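Local coordinates for protein RNA-dependent RNA polymerase (Qualyub virus, PDB 6DX1) that probably removes ubiquitin from host proteins through its viral ovarian tumour (vOTU) domain, a deubiquitinating cysteine protease, at residues I8-V13 against I116-E121; F14-Q19 against E103-S108; L144-Q147 against F151-L154. All coordinates share one frame; numbering follows the deposited sequence.

Interaction 1 of 3, residues I8-V13 against I116-E121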
ATOM      1  N   ILE A   8      -1.579  11.880 -15.417  1.00 23.27           N
ATOM      2  CA  ILE A   8      -1.360  12.039 -13.982  1.00 19.54           C
ATOM      3  C   ILE A   8      -0.087  12.834 -13.775  1.00 19.65           C
ATOM      4  O   ILE A   8       0.958  12.500 -14.346  1.00 21.02           O
ATOM      5  CB  ILE A   8      -1.271  10.682 -13.268  1.00 20.96           C
ATOM      6  CG1 ILE A   8      -2.553   9.887 -13.501  1.00 23.21           C
ATOM      7  CG2 ILE A   8      -1.069  10.900 -11.774  1.00 20.85           C
ATOM      8  CD1 ILE A   8      -2.552   8.526 -12.828  1.00 23.18           C
ATOM      9  N   VAL A   9      -0.161  13.867 -12.936  1.00 18.48           N
ATOM     10  CA  VAL A   9       1.001  14.679 -12.595  1.00 18.08           C
ATOM     11  C   VAL A   9       1.446  14.216 -11.214  1.00 19.32           C
ATOM     12  O   VAL A   9       1.003  14.739 -10.190  1.00 22.43           O
ATOM     13  CB  VAL A   9       0.691  16.175 -12.628  1.00 20.22           C
ATOM     14  CG1 VAL A   9       1.965  16.976 -12.369  1.00 24.13           C
ATOM     15  CG2 VAL A   9       0.071  16.555 -13.965  1.00 21.50           C
ATOM     16  N   TRP A  10       2.334  13.219 -11.185  1.00 18.06           N
ATOM     17  CA  TRP A  10       2.896  12.749  -9.925  1.00 18.92           C
ATOM     18  C   TRP A  10       3.946  13.737  -9.441  1.00 20.93           C
ATOM     19  O   TRP A  10       4.845  14.117 -10.199  1.00 24.13           O
ATOM     20  CB  TRP A  10       3.530  11.366 -10.092  1.00 19.74           C
ATOM     21  CG  TRP A  10       2.569  10.260 -10.389  1.00 20.29           C
ATOM     22  CD1 TRP A  10       2.400   9.621 -11.586  1.00 21.01           C
ATOM     23  CD2 TRP A  10       1.654   9.644  -9.473  1.00 18.43           C
ATOM     24  NE1 TRP A  10       1.434   8.648 -11.472  1.00 23.29           N
ATOM     25  CE2 TRP A  10       0.966   8.638 -10.185  1.00 20.61           C
ATOM     26  CE3 TRP A  10       1.356   9.841  -8.120  1.00 19.32           C
ATOM     27  CZ2 TRP A  10      -0.021   7.838  -9.592  1.00 20.49           C
ATOM     28  CZ3 TRP A  10       0.377   9.054  -7.531  1.00 19.63           C
ATOM     29  CH2 TRP A  10      -0.294   8.053  -8.272  1.00 18.73           C
ATOM     30  N   GLU A  11       3.838  14.141  -8.183  1.00 18.64           N
ATOM     31  CA  GLU A  11       4.759  15.094  -7.572  1.00 19.03           C
ATOM     32  C   GLU A  11       5.579  14.387  -6.502  1.00 20.07           C
ATOM     33  O   GLU A  11       5.016  13.692  -5.649  1.00 19.74           O
ATOM     34  CB  GLU A  11       3.986  16.263  -6.967  1.00 24.19           C
ATOM     35  CG  GLU A  11       4.862  17.230  -6.198  1.00 29.29           C
ATOM     36  CD  GLU A  11       4.155  18.532  -5.907  1.00 34.01           C
ATOM     37  OE1 GLU A  11       4.184  19.433  -6.776  1.00 40.79           O
ATOM     38  OE2 GLU A  11       3.564  18.645  -4.814  1.00 42.17           O
ATOM     39  N   HIS A  12       6.901  14.568  -6.544  1.00 19.68           N
ATOM     40  CA  HIS A  12       7.771  13.959  -5.543  1.00 20.71           C
ATOM     41  C   HIS A  12       7.337  14.305  -4.123  1.00 20.98           C
ATOM     42  O   HIS A  12       7.043  15.465  -3.800  1.00 19.03           O
ATOM     43  CB  HIS A  12       9.222  14.408  -5.753  1.00 23.01           C
ATOM     44  CG  HIS A  12      10.180  13.800  -4.780  1.00 21.73           C
ATOM     45  ND1 HIS A  12      10.547  12.472  -4.829  1.00 20.85           N
ATOM     46  CD2 HIS A  12      10.833  14.333  -3.718  1.00 24.43           C
ATOM     47  CE1 HIS A  12      11.394  12.217  -3.844  1.00 20.56           C
ATOM     48  NE2 HIS A  12      11.583  13.331  -3.157  1.00 22.45           N
ATOM     49  N   VAL A  13       7.339  13.286  -3.259  1.00 18.86           N
ATOM     50  CA  VAL A  13       7.128  13.462  -1.821  1.00 18.67           C
ATOM     51  C   VAL A  13       8.417  13.209  -1.044  1.00 21.91           C
ATOM     52  O   VAL A  13       8.916  14.097  -0.346  1.00 22.70           O
ATOM     53  CB  VAL A  13       5.980  12.558  -1.309  1.00 20.96           C
ATOM     54  CG1 VAL A  13       5.897  12.592   0.216  1.00 25.22           C
ATOM     55  CG2 VAL A  13       4.654  12.991  -1.911  1.00 21.53           C
ATOM     56  N   ILE A 116       0.130   1.624  -4.946  1.00 15.54           N
ATOM     57  CA  ILE A 116      -0.631   2.867  -5.054  1.00 14.72           C
ATOM     58  C   ILE A 116      -1.822   2.829  -4.104  1.00 17.96           C
ATOM     59  O   ILE A 116      -2.556   1.834  -4.062  1.00 17.47           O
ATOM     60  CB  ILE A 116      -1.116   3.128  -6.491  1.00 16.04           C
ATOM     61  CG1 ILE A 116       0.062   3.080  -7.463  1.00 18.73           C
ATOM     62  CG2 ILE A 116      -1.801   4.495  -6.565  1.00 17.52           C
ATOM     63  CD1 ILE A 116      -0.403   3.136  -8.929  1.00 19.23           C
ATOM     64  N   PHE A 117      -1.996   3.907  -3.334  1.00 13.96           N
ATOM     65  CA  PHE A 117      -3.200   4.153  -2.537  1.00 14.59           C
ATOM     66  C   PHE A 117      -4.078   5.147  -3.285  1.00 17.64           C
ATOM     67  O   PHE A 117      -3.667   6.299  -3.492  1.00 17.97           O
ATOM     68  CB  PHE A 117      -2.877   4.771  -1.173  1.00 15.78           C
ATOM     69  CG  PHE A 117      -2.022   3.930  -0.245  1.00 15.39           C
ATOM     70  CD1 PHE A 117      -1.658   2.623  -0.539  1.00 19.08           C
ATOM     71  CD2 PHE A 117      -1.592   4.496   0.963  1.00 15.94           C
ATOM     72  CE1 PHE A 117      -0.872   1.887   0.361  1.00 18.93           C
ATOM     73  CE2 PHE A 117      -0.811   3.770   1.861  1.00 16.76           C
ATOM     74  CZ  PHE A 117      -0.452   2.472   1.567  1.00 17.77           C
ATOM     75  N   TRP A 118      -5.300   4.740  -3.618  1.00 14.58           N
ATOM     76  CA  TRP A 118      -6.243   5.598  -4.328  1.00 15.54           C
ATOM     77  C   TRP A 118      -7.306   6.069  -3.338  1.00 18.92           C
ATOM     78  O   TRP A 118      -8.097   5.259  -2.838  1.00 17.91           O
ATOM     79  CB  TRP A 118      -6.879   4.835  -5.490  1.00 16.11           C
ATOM     80  CG  TRP A 118      -5.940   4.337  -6.556  1.00 15.27           C
ATOM     81  CD1 TRP A 118      -5.570   3.032  -6.789  1.00 16.57           C
ATOM     82  CD2 TRP A 118      -5.303   5.120  -7.577  1.00 18.62           C
ATOM     83  NE1 TRP A 118      -4.728   2.962  -7.892  1.00 16.73           N
ATOM     84  CE2 TRP A 118      -4.554   4.232  -8.387  1.00 18.34           C
ATOM     85  CE3 TRP A 118      -5.286   6.490  -7.877  1.00 19.32           C
ATOM     86  CZ2 TRP A 118      -3.797   4.670  -9.483  1.00 19.30           C
ATOM     87  CZ3 TRP A 118      -4.532   6.923  -8.970  1.00 19.84           C
ATOM     88  CH2 TRP A 118      -3.799   6.021  -9.752  1.00 17.87           C
ATOM     89  N   LYS A 119      -7.337   7.378  -3.075  1.00 15.63           N
ATOM     90  CA  LYS A 119      -8.228   7.944  -2.063  1.00 17.96           C
ATOM     91  C   LYS A 119      -9.663   8.015  -2.571  1.00 18.65           C
ATOM     92  O   LYS A 119      -9.929   8.596  -3.630  1.00 17.15           O
ATOM     93  CB  LYS A 119      -7.752   9.348  -1.678  1.00 17.94           C
ATOM     94  CG  LYS A 119      -8.669  10.060  -0.685  1.00 22.21           C
ATOM     95  CD  LYS A 119      -8.231  11.518  -0.509  1.00 25.92           C
ATOM     96  CE  LYS A 119      -9.025  12.194   0.600  1.00 33.24           C
ATOM     97  NZ  LYS A 119      -8.741  13.653   0.634  1.00 36.20           N
ATOM     98  N   CYS A 120     -10.604   7.468  -1.799  1.00 18.50           N
ATOM     99  CA  CYS A 120     -11.999   7.445  -2.228  1.00 17.42           C
ATOM    100  C   CYS A 120     -12.886   7.531  -0.995  1.00 20.59           C
ATOM    101  O   CYS A 120     -12.777   6.686  -0.106  1.00 21.46           O
ATOM    102  CB  CYS A 120     -12.306   6.170  -3.027  1.00 19.64           C
ATOM    103  SG  CYS A 120     -14.066   5.942  -3.463  1.00 21.33           S
ATOM    104  N   GLU A 121     -13.763   8.533  -0.947  1.00 20.81           N
ATOM    105  CA  GLU A 121     -14.591   8.765   0.227  1.00 24.06           C
ATOM    106  C   GLU A 121     -16.080   8.531   0.011  1.00 24.39           C
ATOM    107  O   GLU A 121     -16.837   8.566   0.989  1.00 26.84           O
ATOM    108  CB  GLU A 121     -14.350  10.189   0.726  1.00 28.62           C
ATOM    109  CG  GLU A 121     -12.880  10.392   1.008  1.00 35.42           C
ATOM    110  CD  GLU A 121     -12.548  11.787   1.451  1.00 42.67           C
ATOM    111  OE1 GLU A 121     -12.553  12.711   0.598  1.00 42.23           O
ATOM    112  OE2 GLU A 121     -12.282  11.963   2.664  1.00 45.24           O
TER

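Interaction 2 of 3, residues F14-Q19 against E103-S108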
ATOM      1  N   PHE A  14       8.977  12.009  -1.158  1.00 20.10           N
ATOM      2  CA  PHE A  14      10.084  11.539  -0.335  1.00 19.98           C
ATOM      3  C   PHE A  14      10.588  10.217  -0.898  1.00 22.37           C
ATOM      4  O   PHE A  14       9.785   9.306  -1.097  1.00 20.91           O
ATOM      5  CB  PHE A  14       9.627  11.350   1.113  1.00 21.02           C
ATOM      6  CG  PHE A  14      10.716  10.874   2.040  1.00 23.24           C
ATOM      7  CD1 PHE A  14      10.913   9.523   2.268  1.00 23.93           C
ATOM      8  CD2 PHE A  14      11.532  11.785   2.693  1.00 23.96           C
ATOM      9  CE1 PHE A  14      11.912   9.082   3.118  1.00 24.80           C
ATOM     10  CE2 PHE A  14      12.533  11.348   3.547  1.00 25.63           C
ATOM     11  CZ  PHE A  14      12.721   9.989   3.762  1.00 24.05           C
ATOM     12  N   ASP A  15      11.894  10.096  -1.157  1.00 20.10           N
ATOM     13  CA  ASP A  15      12.481   8.856  -1.661  1.00 21.66           C
ATOM     14  C   ASP A  15      11.682   8.340  -2.857  1.00 21.78           C
ATOM     15  O   ASP A  15      11.547   9.055  -3.857  1.00 21.68           O
ATOM     16  CB  ASP A  15      12.568   7.827  -0.533  1.00 20.48           C
ATOM     17  CG  ASP A  15      13.370   6.584  -0.920  1.00 28.44           C
ATOM     18  OD1 ASP A  15      14.538   6.707  -1.344  1.00 30.99           O
ATOM     19  OD2 ASP A  15      12.816   5.474  -0.795  1.00 30.85           O
ATOM     20  N   ASN A  16      11.127   7.126  -2.785  1.00 21.11           N
ATOM     21  CA  ASN A  16      10.411   6.596  -3.943  1.00 18.92           C
ATOM     22  C   ASN A  16       8.912   6.887  -3.903  1.00 19.77           C
ATOM     23  O   ASN A  16       8.162   6.300  -4.689  1.00 18.82           O
ATOM     24  CB  ASN A  16      10.677   5.086  -4.110  1.00 21.25           C
ATOM     25  CG  ASN A  16       9.879   4.208  -3.141  1.00 20.31           C
ATOM     26  OD1 ASN A  16       9.484   4.633  -2.058  1.00 19.88           O
ATOM     27  ND2 ASN A  16       9.662   2.949  -3.541  1.00 19.87           N
ATOM     28  N   CYS A  17       8.476   7.824  -3.064  1.00 17.71           N
ATOM     29  CA  CYS A  17       7.062   8.142  -2.887  1.00 17.18           C
ATOM     30  C   CYS A  17       6.708   9.419  -3.639  1.00 20.76           C
ATOM     31  O   CYS A  17       7.431  10.416  -3.547  1.00 19.89           O
ATOM     32  CB  CYS A  17       6.734   8.305  -1.400  1.00 18.60           C
ATOM     33  SG  CYS A  17       5.027   8.769  -1.072  1.00 20.02           S
ATOM     34  N   SER A  18       5.612   9.379  -4.388  1.00 17.65           N
ATOM     35  CA  SER A  18       5.069  10.557  -5.063  1.00 17.61           C
ATOM     36  C   SER A  18       3.552  10.592  -4.874  1.00 21.23           C
ATOM     37  O   SER A  18       2.938   9.608  -4.444  1.00 19.59           O
ATOM     38  CB  SER A  18       5.447  10.570  -6.553  1.00 18.80           C
ATOM     39  OG  SER A  18       5.035   9.364  -7.211  1.00 19.33           O
ATOM     40  N   GLN A  19       2.936  11.733  -5.201  1.00 17.04           N
ATOM     41  CA  GLN A  19       1.501  11.904  -4.954  1.00 18.02           C
ATOM     42  C   GLN A  19       0.873  12.754  -6.052  1.00 20.50           C
ATOM     43  O   GLN A  19       1.558  13.517  -6.735  1.00 18.46           O
ATOM     44  CB  GLN A  19       1.238  12.548  -3.585  1.00 20.32           C
ATOM     45  CG  GLN A  19       1.657  14.009  -3.509  1.00 23.95           C
ATOM     46  CD  GLN A  19       1.528  14.578  -2.105  1.00 30.67           C
ATOM     47  OE1 GLN A  19       1.060  13.900  -1.194  1.00 33.00           O
ATOM     48  NE2 GLN A  19       1.950  15.824  -1.930  1.00 34.03           N
ATOM     49  N   GLU A 103       4.659   0.182   5.331  1.00 16.81           N
ATOM     50  CA  GLU A 103       4.727  -1.097   4.645  1.00 18.59           C
ATOM     51  C   GLU A 103       4.622  -0.955   3.131  1.00 17.66           C
ATOM     52  O   GLU A 103       5.133  -1.811   2.396  1.00 18.87           O
ATOM     53  CB  GLU A 103       3.625  -2.003   5.180  1.00 19.17           C
ATOM     54  CG  GLU A 103       3.916  -2.522   6.587  1.00 19.63           C
ATOM     55  CD  GLU A 103       3.634  -1.505   7.695  1.00 21.84           C
ATOM     56  OE1 GLU A 103       2.801  -0.589   7.518  1.00 20.00           O
ATOM     57  OE2 GLU A 103       4.252  -1.635   8.771  1.00 22.78           O
ATOM     58  N   ALA A 104       3.954   0.098   2.644  1.00 16.88           N
ATOM     59  CA  ALA A 104       3.940   0.339   1.205  1.00 17.68           C
ATOM     60  C   ALA A 104       5.357   0.556   0.687  1.00 16.90           C
ATOM     61  O   ALA A 104       5.734  -0.003  -0.354  1.00 17.22           O
ATOM     62  CB  ALA A 104       3.039   1.528   0.866  1.00 19.19           C
ATOM     63  N   GLU A 105       6.169   1.328   1.422  1.00 17.69           N
ATOM     64  CA  GLU A 105       7.576   1.476   1.052  1.00 17.43           C
ATOM     65  C   GLU A 105       8.288   0.131   1.081  1.00 19.95           C
ATOM     66  O   GLU A 105       8.982  -0.238   0.124  1.00 18.60           O
ATOM     67  CB  GLU A 105       8.288   2.463   1.987  1.00 18.46           C
ATOM     68  CG  GLU A 105       9.792   2.578   1.656  1.00 17.55           C
ATOM     69  CD  GLU A 105      10.591   3.338   2.705  1.00 24.27           C
ATOM     70  OE1 GLU A 105      11.753   3.690   2.418  1.00 25.33           O
ATOM     71  OE2 GLU A 105      10.059   3.607   3.793  1.00 24.71           O
ATOM     72  N   ILE A 106       8.126  -0.620   2.180  1.00 16.95           N
ATOM     73  CA  ILE A 106       8.828  -1.894   2.326  1.00 16.94           C
ATOM     74  C   ILE A 106       8.449  -2.842   1.199  1.00 17.94           C
ATOM     75  O   ILE A 106       9.308  -3.478   0.578  1.00 17.51           O
ATOM     76  CB  ILE A 106       8.523  -2.527   3.696  1.00 18.69           C
ATOM     77  CG1 ILE A 106       9.131  -1.705   4.834  1.00 20.48           C
ATOM     78  CG2 ILE A 106       9.042  -3.965   3.742  1.00 19.05           C
ATOM     79  CD1 ILE A 106       8.662  -2.154   6.218  1.00 21.94           C
ATOM     80  N   LEU A 107       7.150  -2.971   0.929  1.00 17.37           N
ATOM     81  CA  LEU A 107       6.721  -3.946  -0.069  1.00 17.83           C
ATOM     82  C   LEU A 107       7.124  -3.532  -1.483  1.00 17.92           C
ATOM     83  O   LEU A 107       7.461  -4.390  -2.308  1.00 17.64           O
ATOM     84  CB  LEU A 107       5.209  -4.159   0.024  1.00 16.59           C
ATOM     85  CG  LEU A 107       4.840  -4.933   1.287  1.00 18.98           C
ATOM     86  CD1 LEU A 107       3.377  -4.707   1.627  1.00 20.78           C
ATOM     87  CD2 LEU A 107       5.135  -6.413   1.091  1.00 20.08           C
ATOM     88  N   SER A 108       7.085  -2.230  -1.793  1.00 18.16           N
ATOM     89  CA  SER A 108       7.521  -1.802  -3.126  1.00 17.77           C
ATOM     90  C   SER A 108       8.965  -2.211  -3.390  1.00 20.36           C
ATOM     91  O   SER A 108       9.318  -2.578  -4.525  1.00 19.29           O
ATOM     92  CB  SER A 108       7.341  -0.283  -3.279  1.00 19.04           C
ATOM     93  OG  SER A 108       8.289   0.433  -2.504  1.00 20.01           O
TER

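Interaction 3 of 3, residues L144-Q147 against F151-L154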
ATOM      1  N   LEU A 144      -7.671   0.598  -2.557  1.00 15.42           N
ATOM      2  CA  LEU A 144      -8.658   1.654  -2.378  1.00 15.57           C
ATOM      3  C   LEU A 144      -8.545   2.116  -0.932  1.00 19.63           C
ATOM      4  O   LEU A 144      -8.755   1.325  -0.003  1.00 18.12           O
ATOM      5  CB  LEU A 144     -10.068   1.170  -2.703  1.00 16.69           C
ATOM      6  CG  LEU A 144     -11.126   2.267  -2.797  1.00 18.50           C
ATOM      7  CD1 LEU A 144     -10.920   3.107  -4.062  1.00 17.67           C
ATOM      8  CD2 LEU A 144     -12.544   1.688  -2.767  1.00 19.75           C
ATOM      9  N   HIS A 145      -8.154   3.371  -0.743  1.00 15.43           N
ATOM     10  CA  HIS A 145      -7.880   3.925   0.579  1.00 16.15           C
ATOM     11  C   HIS A 145      -9.072   4.788   0.972  1.00 18.83           C
ATOM     12  O   HIS A 145      -9.257   5.883   0.431  1.00 17.93           O
ATOM     13  CB  HIS A 145      -6.586   4.738   0.543  1.00 17.33           C
ATOM     14  CG  HIS A 145      -6.102   5.171   1.886  1.00 19.66           C
ATOM     15  ND1 HIS A 145      -5.106   6.111   2.044  1.00 23.25           N
ATOM     16  CD2 HIS A 145      -6.468   4.792   3.135  1.00 23.36           C
ATOM     17  CE1 HIS A 145      -4.881   6.297   3.333  1.00 26.33           C
ATOM     18  NE2 HIS A 145      -5.694   5.511   4.018  1.00 26.42           N
ATOM     19  N   ILE A 146      -9.905   4.285   1.886  1.00 20.11           N
ATOM     20  CA  ILE A 146     -11.134   4.994   2.229  1.00 18.47           C
ATOM     21  C   ILE A 146     -11.041   5.527   3.656  1.00 19.69           C
ATOM     22  O   ILE A 146      -9.966   5.504   4.267  1.00 19.59           O
ATOM     23  CB  ILE A 146     -12.368   4.092   2.014  1.00 19.90           C
ATOM     24  CG1 ILE A 146     -12.424   2.972   3.056  1.00 19.92           C
ATOM     25  CG2 ILE A 146     -12.354   3.461   0.607  1.00 18.93           C
ATOM     26  CD1 ILE A 146     -13.690   2.121   2.945  1.00 20.27           C
ATOM     27  N   GLN A 147     -12.151   6.037   4.199  1.00 19.71           N
ATOM     28  CA  GLN A 147     -12.082   6.719   5.487  1.00 20.86           C
ATOM     29  C   GLN A 147     -11.605   5.774   6.587  1.00 21.70           C
ATOM     30  O   GLN A 147     -11.733   4.552   6.489  1.00 21.22           O
ATOM     31  CB  GLN A 147     -13.451   7.290   5.868  1.00 22.34           C
ATOM     32  CG  GLN A 147     -13.895   8.460   5.022  1.00 28.37           C
ATOM     33  CD  GLN A 147     -14.845   8.041   3.934  1.00 33.29           C
ATOM     34  OE1 GLN A 147     -14.600   7.058   3.229  1.00 36.00           O
ATOM     35  NE2 GLN A 147     -15.947   8.771   3.794  1.00 34.96           N
ATOM     36  N   PHE A 151      -8.419  -0.127   3.959  1.00 16.24           N
ATOM     37  CA  PHE A 151      -7.929  -0.419   2.611  1.00 16.26           C
ATOM     38  C   PHE A 151      -8.680  -1.610   2.042  1.00 20.13           C
ATOM     39  O   PHE A 151      -8.763  -2.658   2.692  1.00 19.43           O
ATOM     40  CB  PHE A 151      -6.435  -0.763   2.606  1.00 17.47           C
ATOM     41  CG  PHE A 151      -5.528   0.375   3.005  1.00 18.03           C
ATOM     42  CD1 PHE A 151      -5.065   1.276   2.052  1.00 20.42           C
ATOM     43  CD2 PHE A 151      -5.091   0.505   4.318  1.00 16.23           C
ATOM     44  CE1 PHE A 151      -4.202   2.317   2.419  1.00 20.12           C
ATOM     45  CE2 PHE A 151      -4.232   1.541   4.695  1.00 20.43           C
ATOM     46  CZ  PHE A 151      -3.795   2.451   3.740  1.00 19.29           C
ATOM     47  N   ASP A 152      -9.174  -1.465   0.820  1.00 16.77           N
ATOM     48  CA  ASP A 152      -9.658  -2.586   0.026  1.00 17.11           C
ATOM     49  C   ASP A 152      -8.734  -2.802  -1.165  1.00 18.10           C
ATOM     50  O   ASP A 152      -7.887  -1.964  -1.485  1.00 18.97           O
ATOM     51  CB  ASP A 152     -11.090  -2.334  -0.436  1.00 19.33           C
ATOM     52  CG  ASP A 152     -12.069  -2.287   0.727  1.00 22.50           C
ATOM     53  OD1 ASP A 152     -12.814  -1.291   0.844  1.00 23.27           O
ATOM     54  OD2 ASP A 152     -12.087  -3.257   1.521  1.00 20.74           O
ATOM     55  N   PHE A 153      -8.892  -3.944  -1.833  1.00 17.41           N
ATOM     56  CA  PHE A 153      -8.023  -4.295  -2.947  1.00 17.04           C
ATOM     57  C   PHE A 153      -8.704  -3.962  -4.270  1.00 18.36           C
ATOM     58  O   PHE A 153      -9.915  -4.127  -4.416  1.00 20.08           O
ATOM     59  CB  PHE A 153      -7.673  -5.784  -2.901  1.00 19.94           C
ATOM     60  CG  PHE A 153      -6.808  -6.250  -4.033  1.00 18.77           C
ATOM     61  CD1 PHE A 153      -5.612  -5.613  -4.332  1.00 20.01           C
ATOM     62  CD2 PHE A 153      -7.168  -7.368  -4.767  1.00 18.79           C
ATOM     63  CE1 PHE A 153      -4.806  -6.062  -5.367  1.00 21.43           C
ATOM     64  CE2 PHE A 153      -6.363  -7.830  -5.800  1.00 21.67           C
ATOM     65  CZ  PHE A 153      -5.185  -7.168  -6.113  1.00 23.18           C
ATOM     66  N   LEU A 154      -7.927  -3.479  -5.233  1.00 16.64           N
ATOM     67  CA  LEU A 154      -8.464  -3.120  -6.541  1.00 18.86           C
ATOM     68  C   LEU A 154      -7.770  -3.954  -7.610  1.00 18.83           C
ATOM     69  O   LEU A 154      -6.540  -3.954  -7.686  1.00 19.81           O
ATOM     70  CB  LEU A 154      -8.265  -1.626  -6.822  1.00 16.71           C
ATOM     71  CG  LEU A 154      -9.065  -0.658  -5.955  1.00 17.06           C
ATOM     72  CD1 LEU A 154      -8.529   0.755  -6.209  1.00 19.75           C
ATOM     73  CD2 LEU A 154     -10.540  -0.716  -6.260  1.00 19.46           C
TER

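Interaction 1 of 3, residues I8-V13 against I116-E121
Two tryptophan side chains, Trp10 and Trp118, meet at about a right angle, the CZ2 carbon of Trp10 lying 4.2 Å from CH2 of Trp118. Ile8 CD1 comes to 4.2 Å from the same Trp118 CH2, at the edge of the indole and near its plane. Ile8 arrives there because CG1 to CD1 runs out fully extended (chi2 180°), while its CG2 branch turns back onto a face of Trp10. On strand 114-120, Ile116 CG2 lies over one face of Trp118 and also touches Trp10 CH2 at 4.2 Å. The branched isoleucines thus fill in around the two broad indoles, and no hydrogen bond joins the segments. The backbones stay far apart, with 11.6 Å from Trp10 CA to Ile116 CA, and long side chains span the gap. Small Ala20, on strand 17-25, touches both Ile8 and Trp10. The indole nitrogen of buried Trp118 is satisfied by Asn142, and Trp10 forms a cation-pi contact with Arg131. This is an apolar cluster on one face of the mixed central sheet, whose N-terminal strands form an extension as in other nairovirus vOTU domains.

Interaction 2 of 3, residues F14-Q19 against E103-S108
Asn16 lies alongside helix 101-111, its amide reaching across Glu105 to Ser108. Asn16 ND2 gives a hydrogen bond of 3.0 Å to Ser108 OG, and that oxygen lies in the amide plane, so the N-H is aimed well (153° at the hydrogen). The amide gets there with CG set between the backbone N and the carbonyl carbon (chi1 78°). Ser108 is suited to receive it: Ser108 OG turns back along the helix and donates to Glu105 O at 2.8 Å, which fixes its rotation and leaves the oxygen to accept from Asn16. The contact of Asn16 OD1 with the aliphatic Glu105 CG, at 4.3 Å, is looser. Beyond it the extended Glu105 chain carries its carboxylate towards Asp15, with Asp15 OD2 3.8 Å from Glu105 OE1 and the two planes well turned from each other. Such like charges would repel, but Lys109 makes a salt bridge to both and should offset this; Glu105 OE1 also takes the backbone N-H of Gly77. Asp15 itself has a positive phi, a setting more often given to glycine, at the second position of a type II' turn closed by Cys17 N to Phe14 O at 2.8 Å. The turn type is characteristic of two-residue beta hairpins, and here the hairpin joining strands 11-14 and 17-25 is pinned to a helix flanking the OTU sheet.

Interaction 3 of 3, residues L144-Q147 against F151-L154
The beta hairpin of strands 140-146 and 150-156 supplies this contact, near its connecting turn. Leu144 and Asp152 form an antiparallel hydrogen-bonded pair, with Leu144 N to Asp152 O at 2.8 Å and Asp152 N to Leu144 O at 2.9 Å. Leu144 O takes a CA-H contact from Phe151 as well, the CA lying 3.2 Å away. Next comes the non-hydrogen-bonded pair of His145 and Phe151, whose side chains run side by side in the same direction and stack with an offset. Their planes are 14° apart and the centroids 4.3 Å; the CE1 rim of Phe151 sits over one face of the imidazole, closest to CD2 of His145 at 3.4 Å. CG of His145 is anti to its backbone nitrogen (chi1 -171°), whereas that of Phe151 sits beside its own, and the different torsions bring the two flat groups into near-parallel, displaced overlap. Asp149 binds His145 NE2, restraining the imidazole's rotation, and Phe117 packs against both rings. In OTU cysteine proteases this hairpin carries the catalytic histidine and its acidic partner; the hydrogen bond between Asp152 OD2 and His150 NE2, with Cys41 against Phe151, is consistent with that site here. On the face of Leu144 and Asp152, Leu144 CB meets Leu154 CD1 at 3.9 Å, branched, apolar leucines suiting a buried position beside strand 30-33; Ile146 CD1 makes a loose methyl-carboxylate contact with Asp152 OD1, at 4.1 Å.

Overall arrangement
All three contacts reach one mixed sheet. Along the chain, interaction 2 is nested within the loop closed by interaction 1, and interaction 3 follows both. Interactions 1 and 2, with centres 12 Å apart, share the hairpin of strands 11-14 and 17-25, while helix 101-111 leads directly into strand 114-120. That strand neighbours strand 140-146, which links interaction 1 to interaction 3, centres 13 Å apart, through backbone pairing. Interactions 2 and 3 do not touch: their centres are about 17 Å apart, on opposite sides of the chain's centre. The sheet therefore connects the N-terminal hairpin to the hairpin that probably carries part of the protease active site.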